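Local coordinates for MaoC-like dehydratase (Phytophthora Capsici, PDB 3KH8), which probably acts as a hydratase-type lyase, adding water to or removing it from an acyl-thioester substrate, as other hot-dog enzymes of the MaoC family do, at residues D228-S231 / L232-D235; W296-G299 / S300-L304; A261-K264 / Q265-G269. One frame throughout, in Å; residues are numbered along the deposited sequence.

All three contacts are local and lie in the MaoC-like half of the chain, in the order contact 1, contact 3, contact 2. Contact 1 is a loop between helices 219-223 and 236-241, beside the second subunit. Contact 3 ends helix 251-266, and contact 2 is the hairpin between strands 290-297 and 302-309, on which that helix rests. Contacts 2 and 3 have centres about 13 Å apart and touch, Val303 CG2 lying 3.6 Å from Phe266 CZ. Contact 1 is remote, its centre about 35 Å from that of contact 2. The loop resembling the hydratase 2 motif, which probably carries catalytic groups, thus lies far from the helix end and hairpin that pack together.

Contact 1 of 3, residues D228-S231 / L232-D235; sequences DYNS and LHID
Asn230 O receives His233 N (3.2 Å) and Ser231 O receives Ile234 N, two i to i+3 bonds that wind the chain into a short 3-10 turn. Asp235 N, in a further i+4 bond, lies 2.9 Å from Ser231 O, in the carbonyl plane, whereas Ile234 N comes from above it. With CG anti to the backbone N (chi1 -166°), Asn230 OD1 reaches Leu232 N at 3.0 Å, nearly straight, the donor above the amide plane. Asn230 ND2 donates to a water (2.9 Å), which donates to Asp228 OD2 (2.8 Å) and makes a weak hydrogen bond with His233 NE2, in the plane of the ring. Asp228 OD1 takes Asn230 N, forming an Asx turn, and the carboxylate stands almost perpendicular to the imidazole. Leu232 CG lies over one face of that ring, near the rim. The sequence closely resembles the hydratase 2 motif, with Ser231 at the place of its usual proline; in relatives the aspartate and histidine are the catalytic pair, a role Asp228 and His233 probably share. The Asx turn orients Asp228, Ile248 O holds the His233 ring by ND1, and Asn230 ND2 helps position the water between them, consistent with hydration chemistry.

Contact 2 of 3, residues W296-G299 / S300-L304; sequences WQEG and SGKVL
Trp296 and Leu304 pair across the tip of an antiparallel beta hairpin, where strands 290-297 and 302-309 of the hot-dog sheet are joined by a type I' turn from Gly299 to Lys302. Their backbones exchange two hydrogen bonds, Trp296 N to Leu304 O at 2.7 Å and Leu304 N to Trp296 O. Gln297 and Val303 follow as a non-hydrogen-bonded pair, and Glu298 N then donates to Lys302 O. The turn is closed by Lys302 N, which donates to Gly299 O at 3.1 Å. Positive phi at the two central residues, Ser300 and Gly301, gives the type I' turn; Gly299 before them also has positive phi.

Side chains brace this backbone from both faces. The bend of Gln297 at chi2 (70°) turns its amide back over the strand end, where Gln297 OE1 accepts Gly299 N in the amide plane, on a lone pair, at 3.0 Å. The same oxygen takes a water at 2.6 Å, which accepts from Gly301 N and so ties the strand end to the turn. On the other face, Glu298 CG lies 3.8 Å from Leu304 CG as the two side chains cross. A second water links Glu298 OE1 and Lys302 NZ, which are 5.4 Å apart, too far for a direct salt bridge, while OE2 of the glutamate forms a salt bridge with Arg205. The Trp296 indole presents its edge to Leu304, with CE3 3.5 Å from Leu304 O, and its NE1 bonds to Arg205 O.

Around the hairpin, Ile202, Pro203 and Pro207 pack on the indole. Strand 314-324 runs alongside strand 302-309, pairing Gly301 with Tyr324 and Val303 with Phe322, and Tyr324 OH also bonds to Gln297 NE2. The end of helix 251-266 covers the face that carries Gln297 and Val303.

Contact 3 of 3, residues A261-K264 / Q265-G269; sequences ALFK and QFCGG
Phe263 and Cys267 meet at the C-terminal end of helix 251-266, the helix that packs against the curved sheet of the MaoC-like hot-dog fold. The last turn keeps helical i to i+4 bonds: Gln265 N to Ala261 O, Phe266 N to Leu262 O, and Cys267 N to Phe263 O at 3.0 Å. Gly268 then leaves with positive phi, and waters carry on where direct bonds stop. One water donates to Phe263 O and accepts Gly269 N (2.8 Å); another links Gly268 N to Lys264 O, the latter at a long 3.3 Å.

On the side facing the sheet, Leu262 CD2 lies 4.1 Å from Phe266 CE2, the two crossing at a slant beside Met295. The Phe266 ring turns its edge to Leu262 O, CD2 standing 3.4 Å from that oxygen, while Gln265 CG covers the centre of one face. Phe263, its CG anti to the backbone N (chi1 177°), swings its ring past the helix end, where Phe73 meets it edge-to-face and CZ lies 3.7 Å from Gly269 C. Cys267 CB touches Phe263 CD1 at 3.4 Å, and Cys267 SG sits obliquely beside that ring, 5.0 Å from its centroid and 58° off the normal.

Contact 1 of 3, residues D228-S231 / L232-D235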
ATOM      1  N   ASP A 228       2.925  -1.785  11.409  1.00 13.49           N
ATOM      2  CA  ASP A 228       2.110  -2.171  12.568  1.00 13.68           C
ATOM      3  C   ASP A 228       1.015  -3.174  12.194  1.00 13.53           C
ATOM      4  O   ASP A 228      -0.081  -2.791  11.779  1.00 13.03           O
ATOM      5  CB  ASP A 228       1.524  -0.934  13.269  1.00 13.64           C
ATOM      6  CG  ASP A 228       0.784  -1.274  14.564  1.00 14.51           C
ATOM      7  OD1 ASP A 228       0.611  -2.473  14.881  1.00 14.91           O
ATOM      8  OD2 ASP A 228       0.369  -0.331  15.269  1.00 14.50           O
ATOM      9  N   TYR A 229       1.326  -4.456  12.385  1.00 13.70           N
ATOM     10  CA  TYR A 229       0.460  -5.557  11.961  1.00 14.29           C
ATOM     11  C   TYR A 229      -0.451  -6.100  13.071  1.00 14.67           C
ATOM     12  O   TYR A 229      -1.092  -7.142  12.904  1.00 14.68           O
ATOM     13  CB  TYR A 229       1.300  -6.679  11.317  1.00 14.05           C
ATOM     14  CG  TYR A 229       1.967  -6.256  10.023  1.00 14.16           C
ATOM     15  CD1 TYR A 229       1.384  -6.545   8.787  1.00 14.32           C
ATOM     16  CD2 TYR A 229       3.170  -5.546  10.030  1.00 14.00           C
ATOM     17  CE1 TYR A 229       1.992  -6.147   7.595  1.00 13.79           C
ATOM     18  CE2 TYR A 229       3.777  -5.141   8.851  1.00 13.36           C
ATOM     19  CZ  TYR A 229       3.185  -5.445   7.638  1.00 13.20           C
ATOM     20  OH  TYR A 229       3.791  -5.042   6.467  1.00 13.23           O
ATOM     21  N   ASN A 230      -0.525  -5.366  14.182  1.00 15.42           N
ATOM     22  CA  ASN A 230      -1.455  -5.654  15.281  1.00 16.25           C
ATOM     23  C   ASN A 230      -2.830  -6.107  14.785  1.00 16.78           C
ATOM     24  O   ASN A 230      -3.493  -5.395  14.020  1.00 16.49           O
ATOM     25  CB  ASN A 230      -1.593  -4.411  16.178  1.00 16.42           C
ATOM     26  CG  ASN A 230      -2.256  -4.708  17.524  1.00 17.02           C
ATOM     27  OD1 ASN A 230      -2.955  -5.709  17.694  1.00 17.85           O
ATOM     28  ND2 ASN A 230      -2.035  -3.820  18.488  1.00 17.58           N
ATOM     29  N   SER A 231      -3.253  -7.290  15.233  1.00 17.42           N
ATOM     30  CA  SER A 231      -4.534  -7.880  14.830  1.00 18.31           C
ATOM     31  C   SER A 231      -5.747  -7.032  15.226  1.00 18.63           C
ATOM     32  O   SER A 231      -6.819  -7.172  14.642  1.00 18.51           O
ATOM     33  CB  SER A 231      -4.679  -9.299  15.396  1.00 18.38           C
ATOM     34  OG  SER A 231      -4.604  -9.286  16.812  1.00 19.96           O
ATOM     35  N   LEU A 232      -5.559  -6.151  16.206  1.00 19.32           N
ATOM     36  CA  LEU A 232      -6.601  -5.228  16.663  1.00 20.17           C
ATOM     37  C   LEU A 232      -7.187  -4.401  15.512  1.00 20.43           C
ATOM     38  O   LEU A 232      -8.373  -4.060  15.522  1.00 20.65           O
ATOM     39  CB  LEU A 232      -6.041  -4.307  17.763  1.00 20.33           C
ATOM     40  CG  LEU A 232      -6.937  -3.229  18.397  1.00 21.43           C
ATOM     41  CD1 LEU A 232      -8.129  -3.838  19.123  1.00 21.95           C
ATOM     42  CD2 LEU A 232      -6.139  -2.328  19.331  1.00 21.82           C
ATOM     43  N   HIS A 233      -6.365  -4.105  14.509  1.00 20.45           N
ATOM     44  CA  HIS A 233      -6.780  -3.220  13.420  1.00 20.86           C
ATOM     45  C   HIS A 233      -7.347  -3.934  12.188  1.00 21.50           C
ATOM     46  O   HIS A 233      -7.716  -3.285  11.204  1.00 21.22           O
ATOM     47  CB  HIS A 233      -5.623  -2.289  13.033  1.00 20.45           C
ATOM     48  CG  HIS A 233      -5.009  -1.587  14.203  1.00 20.08           C
ATOM     49  ND1 HIS A 233      -5.710  -0.694  14.986  1.00 19.12           N
ATOM     50  CD2 HIS A 233      -3.768  -1.661  14.740  1.00 19.68           C
ATOM     51  CE1 HIS A 233      -4.924  -0.240  15.945  1.00 19.07           C
ATOM     52  NE2 HIS A 233      -3.740  -0.809  15.818  1.00 19.92           N
ATOM     53  N   ILE A 234      -7.449  -5.260  12.247  1.00 22.40           N
ATOM     54  CA  ILE A 234      -7.890  -6.022  11.078  1.00 23.60           C
ATOM     55  C   ILE A 234      -8.829  -7.208  11.378  1.00 24.78           C
ATOM     56  O   ILE A 234      -9.773  -7.452  10.625  1.00 24.86           O
ATOM     57  CB  ILE A 234      -6.674  -6.431  10.178  1.00 23.42           C
ATOM     58  CG1 ILE A 234      -7.150  -7.034   8.849  1.00 23.64           C
ATOM     59  CG2 ILE A 234      -5.703  -7.338  10.939  1.00 23.22           C
ATOM     60  CD1 ILE A 234      -6.129  -6.967   7.732  1.00 22.61           C
ATOM     61  N   ASP A 235      -8.571  -7.926  12.469  1.00 26.08           N
ATOM     62  CA  ASP A 235      -9.352  -9.111  12.830  1.00 27.50           C
ATOM     63  C   ASP A 235     -10.558  -8.705  13.679  1.00 28.57           C
ATOM     64  O   ASP A 235     -10.392  -8.302  14.832  1.00 28.35           O
ATOM     65  CB  ASP A 235      -8.470 -10.119  13.585  1.00 27.49           C
ATOM     66  CG  ASP A 235      -9.157 -11.470  13.818  1.00 27.99           C
ATOM     67  OD1 ASP A 235     -10.389 -11.598  13.646  1.00 29.02           O
ATOM     68  OD2 ASP A 235      -8.444 -12.425  14.186  1.00 28.28           O
TER
HETATM   69  O   HOH W   1      -0.872  -1.369  17.510  1.00 31.79           O

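Contact 2 of 3, residues W296-G299 / S300-L304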
ATOM      1  N   TRP A 296      -5.887  25.855  14.885  1.00 18.81           N
ATOM      2  CA  TRP A 296      -5.828  27.190  15.475  1.00 19.75           C
ATOM      3  C   TRP A 296      -4.416  27.760  15.331  1.00 20.39           C
ATOM      4  O   TRP A 296      -3.462  27.236  15.914  1.00 19.99           O
ATOM      5  CB  TRP A 296      -6.196  27.146  16.962  1.00 19.58           C
ATOM      6  CG  TRP A 296      -7.642  26.855  17.286  1.00 19.79           C
ATOM      7  CD1 TRP A 296      -8.634  27.775  17.504  1.00 20.02           C
ATOM      8  CD2 TRP A 296      -8.243  25.565  17.478  1.00 20.31           C
ATOM      9  NE1 TRP A 296      -9.817  27.137  17.802  1.00 21.00           N
ATOM     10  CE2 TRP A 296      -9.606  25.782  17.792  1.00 20.79           C
ATOM     11  CE3 TRP A 296      -7.768  24.246  17.404  1.00 19.93           C
ATOM     12  CZ2 TRP A 296     -10.498  24.730  18.038  1.00 20.52           C
ATOM     13  CZ3 TRP A 296      -8.656  23.199  17.643  1.00 20.01           C
ATOM     14  CH2 TRP A 296     -10.007  23.449  17.955  1.00 20.08           C
ATOM     15  N   GLN A 297      -4.297  28.824  14.541  1.00 21.31           N
ATOM     16  CA  GLN A 297      -3.046  29.566  14.404  1.00 22.70           C
ATOM     17  C   GLN A 297      -2.790  30.350  15.689  1.00 23.46           C
ATOM     18  O   GLN A 297      -3.631  31.140  16.120  1.00 23.70           O
ATOM     19  CB  GLN A 297      -3.124  30.507  13.189  1.00 22.89           C
ATOM     20  CG  GLN A 297      -1.935  31.464  13.008  1.00 23.69           C
ATOM     21  CD  GLN A 297      -0.652  30.760  12.604  1.00 24.49           C
ATOM     22  OE1 GLN A 297       0.252  30.574  13.420  1.00 25.27           O
ATOM     23  NE2 GLN A 297      -0.569  30.356  11.343  1.00 25.53           N
ATOM     24  N   GLU A 298      -1.640  30.110  16.313  1.00 24.22           N
ATOM     25  CA  GLU A 298      -1.277  30.817  17.540  1.00 25.31           C
ATOM     26  C   GLU A 298      -0.104  31.778  17.340  1.00 25.75           C
ATOM     27  O   GLU A 298       0.337  32.435  18.282  1.00 26.35           O
ATOM     28  CB  GLU A 298      -1.001  29.834  18.683  1.00 25.19           C
ATOM     29  CG  GLU A 298      -2.233  29.058  19.141  1.00 26.05           C
ATOM     30  CD  GLU A 298      -3.266  29.937  19.823  1.00 27.45           C
ATOM     31  OE1 GLU A 298      -3.072  30.274  21.010  1.00 28.62           O
ATOM     32  OE2 GLU A 298      -4.280  30.279  19.181  1.00 28.07           O
ATOM     33  N   GLY A 299       0.387  31.864  16.108  1.00 26.29           N
ATOM     34  CA  GLY A 299       1.508  32.741  15.779  1.00 26.60           C
ATOM     35  C   GLY A 299       2.838  32.151  16.201  1.00 26.92           C
ATOM     36  O   GLY A 299       2.885  31.133  16.903  1.00 27.25           O
ATOM     37  N   SER A 300       3.921  32.792  15.761  1.00 27.02           N
ATOM     38  CA  SER A 300       5.291  32.362  16.068  1.00 27.01           C
ATOM     39  C   SER A 300       5.584  30.924  15.606  1.00 26.57           C
ATOM     40  O   SER A 300       6.435  30.236  16.177  1.00 26.73           O
ATOM     41  CB  SER A 300       5.603  32.545  17.561  1.00 27.26           C
ATOM     42  OG  SER A 300       5.356  33.883  17.966  1.00 28.23           O
ATOM     43  N   GLY A 301       4.875  30.488  14.567  1.00 25.97           N
ATOM     44  CA  GLY A 301       5.066  29.157  13.989  1.00 25.09           C
ATOM     45  C   GLY A 301       4.474  28.030  14.814  1.00 24.45           C
ATOM     46  O   GLY A 301       4.941  26.894  14.734  1.00 24.39           O
ATOM     47  N   LYS A 302       3.446  28.339  15.604  1.00 23.75           N
ATOM     48  CA  LYS A 302       2.787  27.328  16.434  1.00 23.03           C
ATOM     49  C   LYS A 302       1.307  27.196  16.098  1.00 22.23           C
ATOM     50  O   LYS A 302       0.576  28.188  16.051  1.00 21.87           O
ATOM     51  CB  LYS A 302       2.979  27.622  17.927  1.00 23.21           C
ATOM     52  CG  LYS A 302       2.519  26.491  18.850  1.00 24.25           C
ATOM     53  CD  LYS A 302       2.684  26.829  20.330  1.00 25.92           C
ATOM     54  CE  LYS A 302       1.523  27.675  20.849  1.00 27.23           C
ATOM     55  NZ  LYS A 302       1.539  27.765  22.333  1.00 28.59           N
ATOM     56  N   VAL A 303       0.876  25.957  15.864  1.00 21.39           N
ATOM     57  CA  VAL A 303      -0.521  25.661  15.562  1.00 20.43           C
ATOM     58  C   VAL A 303      -1.062  24.616  16.524  1.00 19.98           C
ATOM     59  O   VAL A 303      -0.470  23.541  16.698  1.00 19.73           O
ATOM     60  CB  VAL A 303      -0.713  25.175  14.098  1.00 20.55           C
ATOM     61  CG1 VAL A 303      -2.187  24.878  13.800  1.00 20.34           C
ATOM     62  CG2 VAL A 303      -0.175  26.199  13.121  1.00 20.18           C
ATOM     63  N   LEU A 304      -2.184  24.939  17.154  1.00 19.08           N
ATOM     64  CA  LEU A 304      -2.877  23.980  17.996  1.00 18.59           C
ATOM     65  C   LEU A 304      -3.974  23.318  17.171  1.00 18.09           C
ATOM     66  O   LEU A 304      -4.524  23.933  16.249  1.00 18.08           O
ATOM     67  CB  LEU A 304      -3.420  24.644  19.269  1.00 18.58           C
ATOM     68  CG  LEU A 304      -2.381  25.371  20.143  1.00 18.92           C
ATOM     69  CD1 LEU A 304      -3.007  25.900  21.422  1.00 18.91           C
ATOM     70  CD2 LEU A 304      -1.166  24.489  20.477  1.00 18.77           C
TER
HETATM   71  O   HOH W   2       2.670  31.176  12.728  1.00 33.89           O
HETATM   72  O   HOH W   3      -1.263  29.277  22.486  1.00 37.71           O

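Contact 3 of 3, residues A261-K264 / Q265-G269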
ATOM      1  N   ALA A 261      -3.129  17.473   6.913  1.00 13.32           N
ATOM      2  CA  ALA A 261      -3.857  18.741   6.934  1.00 13.64           C
ATOM      3  C   ALA A 261      -2.937  19.887   7.352  1.00 13.97           C
ATOM      4  O   ALA A 261      -2.961  20.960   6.746  1.00 14.08           O
ATOM      5  CB  ALA A 261      -5.062  18.651   7.860  1.00 13.54           C
ATOM      6  N   LEU A 262      -2.119  19.641   8.375  1.00 14.24           N
ATOM      7  CA  LEU A 262      -1.177  20.644   8.880  1.00 14.78           C
ATOM      8  C   LEU A 262      -0.107  21.013   7.853  1.00 15.06           C
ATOM      9  O   LEU A 262       0.198  22.194   7.668  1.00 15.05           O
ATOM     10  CB  LEU A 262      -0.541  20.177  10.197  1.00 14.52           C
ATOM     11  CG  LEU A 262      -1.500  20.061  11.386  1.00 14.76           C
ATOM     12  CD1 LEU A 262      -0.947  19.083  12.423  1.00 14.03           C
ATOM     13  CD2 LEU A 262      -1.782  21.432  12.008  1.00 14.93           C
ATOM     14  N   PHE A 263       0.453  20.004   7.185  1.00 15.54           N
ATOM     15  CA  PHE A 263       1.441  20.239   6.132  1.00 16.21           C
ATOM     16  C   PHE A 263       0.840  21.043   4.988  1.00 16.64           C
ATOM     17  O   PHE A 263       1.466  21.980   4.486  1.00 16.58           O
ATOM     18  CB  PHE A 263       2.035  18.922   5.597  1.00 16.07           C
ATOM     19  CG  PHE A 263       3.002  19.120   4.453  1.00 16.10           C
ATOM     20  CD1 PHE A 263       4.326  19.466   4.698  1.00 15.83           C
ATOM     21  CD2 PHE A 263       2.580  18.987   3.131  1.00 16.05           C
ATOM     22  CE1 PHE A 263       5.223  19.668   3.641  1.00 16.57           C
ATOM     23  CE2 PHE A 263       3.468  19.186   2.068  1.00 15.69           C
ATOM     24  CZ  PHE A 263       4.793  19.523   2.326  1.00 15.81           C
ATOM     25  N   LYS A 264      -0.374  20.671   4.588  1.00 17.49           N
ATOM     26  CA  LYS A 264      -1.069  21.308   3.466  1.00 18.46           C
ATOM     27  C   LYS A 264      -1.376  22.782   3.754  1.00 18.74           C
ATOM     28  O   LYS A 264      -1.184  23.646   2.892  1.00 18.75           O
ATOM     29  CB  LYS A 264      -2.359  20.542   3.146  1.00 18.75           C
ATOM     30  CG  LYS A 264      -3.031  20.936   1.841  1.00 20.92           C
ATOM     31  CD  LYS A 264      -4.330  20.162   1.650  1.00 24.74           C
ATOM     32  CE  LYS A 264      -4.994  20.505   0.328  1.00 26.56           C
ATOM     33  NZ  LYS A 264      -6.255  19.724   0.145  1.00 29.33           N
ATOM     34  N   GLN A 265      -1.841  23.061   4.970  1.00 18.93           N
ATOM     35  CA  GLN A 265      -2.225  24.422   5.349  1.00 19.32           C
ATOM     36  C   GLN A 265      -1.031  25.353   5.588  1.00 19.37           C
ATOM     37  O   GLN A 265      -1.049  26.508   5.153  1.00 19.55           O
ATOM     38  CB  GLN A 265      -3.164  24.407   6.565  1.00 19.18           C
ATOM     39  CG  GLN A 265      -3.675  25.793   7.004  1.00 19.86           C
ATOM     40  CD  GLN A 265      -4.448  26.520   5.920  1.00 21.07           C
ATOM     41  OE1 GLN A 265      -5.326  25.947   5.274  1.00 21.94           O
ATOM     42  NE2 GLN A 265      -4.130  27.796   5.720  1.00 21.63           N
ATOM     43  N   PHE A 266       0.010  24.844   6.246  1.00 19.40           N
ATOM     44  CA  PHE A 266       1.065  25.703   6.793  1.00 19.67           C
ATOM     45  C   PHE A 266       2.461  25.610   6.172  1.00 20.02           C
ATOM     46  O   PHE A 266       3.219  26.587   6.214  1.00 20.30           O
ATOM     47  CB  PHE A 266       1.152  25.521   8.313  1.00 19.37           C
ATOM     48  CG  PHE A 266      -0.129  25.840   9.034  1.00 19.59           C
ATOM     49  CD1 PHE A 266      -0.508  27.164   9.256  1.00 19.20           C
ATOM     50  CD2 PHE A 266      -0.960  24.819   9.481  1.00 18.68           C
ATOM     51  CE1 PHE A 266      -1.695  27.466   9.917  1.00 19.62           C
ATOM     52  CE2 PHE A 266      -2.152  25.109  10.142  1.00 19.56           C
ATOM     53  CZ  PHE A 266      -2.524  26.434  10.362  1.00 19.79           C
ATOM     54  N   CYS A 267       2.819  24.458   5.608  1.00 19.99           N
ATOM     55  CA  CYS A 267       4.226  24.215   5.257  1.00 19.93           C
ATOM     56  C   CYS A 267       4.667  24.651   3.853  1.00 20.07           C
ATOM     57  O   CYS A 267       5.847  24.543   3.518  1.00 20.17           O
ATOM     58  CB  CYS A 267       4.614  22.758   5.530  1.00 19.87           C
ATOM     59  SG  CYS A 267       4.690  22.328   7.286  1.00 19.50           S
ATOM     60  N   GLY A 268       3.727  25.146   3.047  1.00 20.22           N
ATOM     61  CA  GLY A 268       4.028  25.648   1.700  1.00 19.95           C
ATOM     62  C   GLY A 268       4.824  24.704   0.809  1.00 19.95           C
ATOM     63  O   GLY A 268       5.780  25.124   0.149  1.00 19.73           O
ATOM     64  N   GLY A 269       4.443  23.428   0.808  1.00 19.68           N
ATOM     65  CA  GLY A 269       5.071  22.423  -0.056  1.00 19.66           C
ATOM     66  C   GLY A 269       6.505  22.050   0.283  1.00 19.51           C
ATOM     67  O   GLY A 269       7.189  21.420  -0.523  1.00 19.39           O
TER
HETATM   68  O   HOH W   4       1.997  22.563   1.900  1.00 16.82           O
HETATM   69  O   HOH W   5       0.992  26.099   3.090  1.00 26.13           O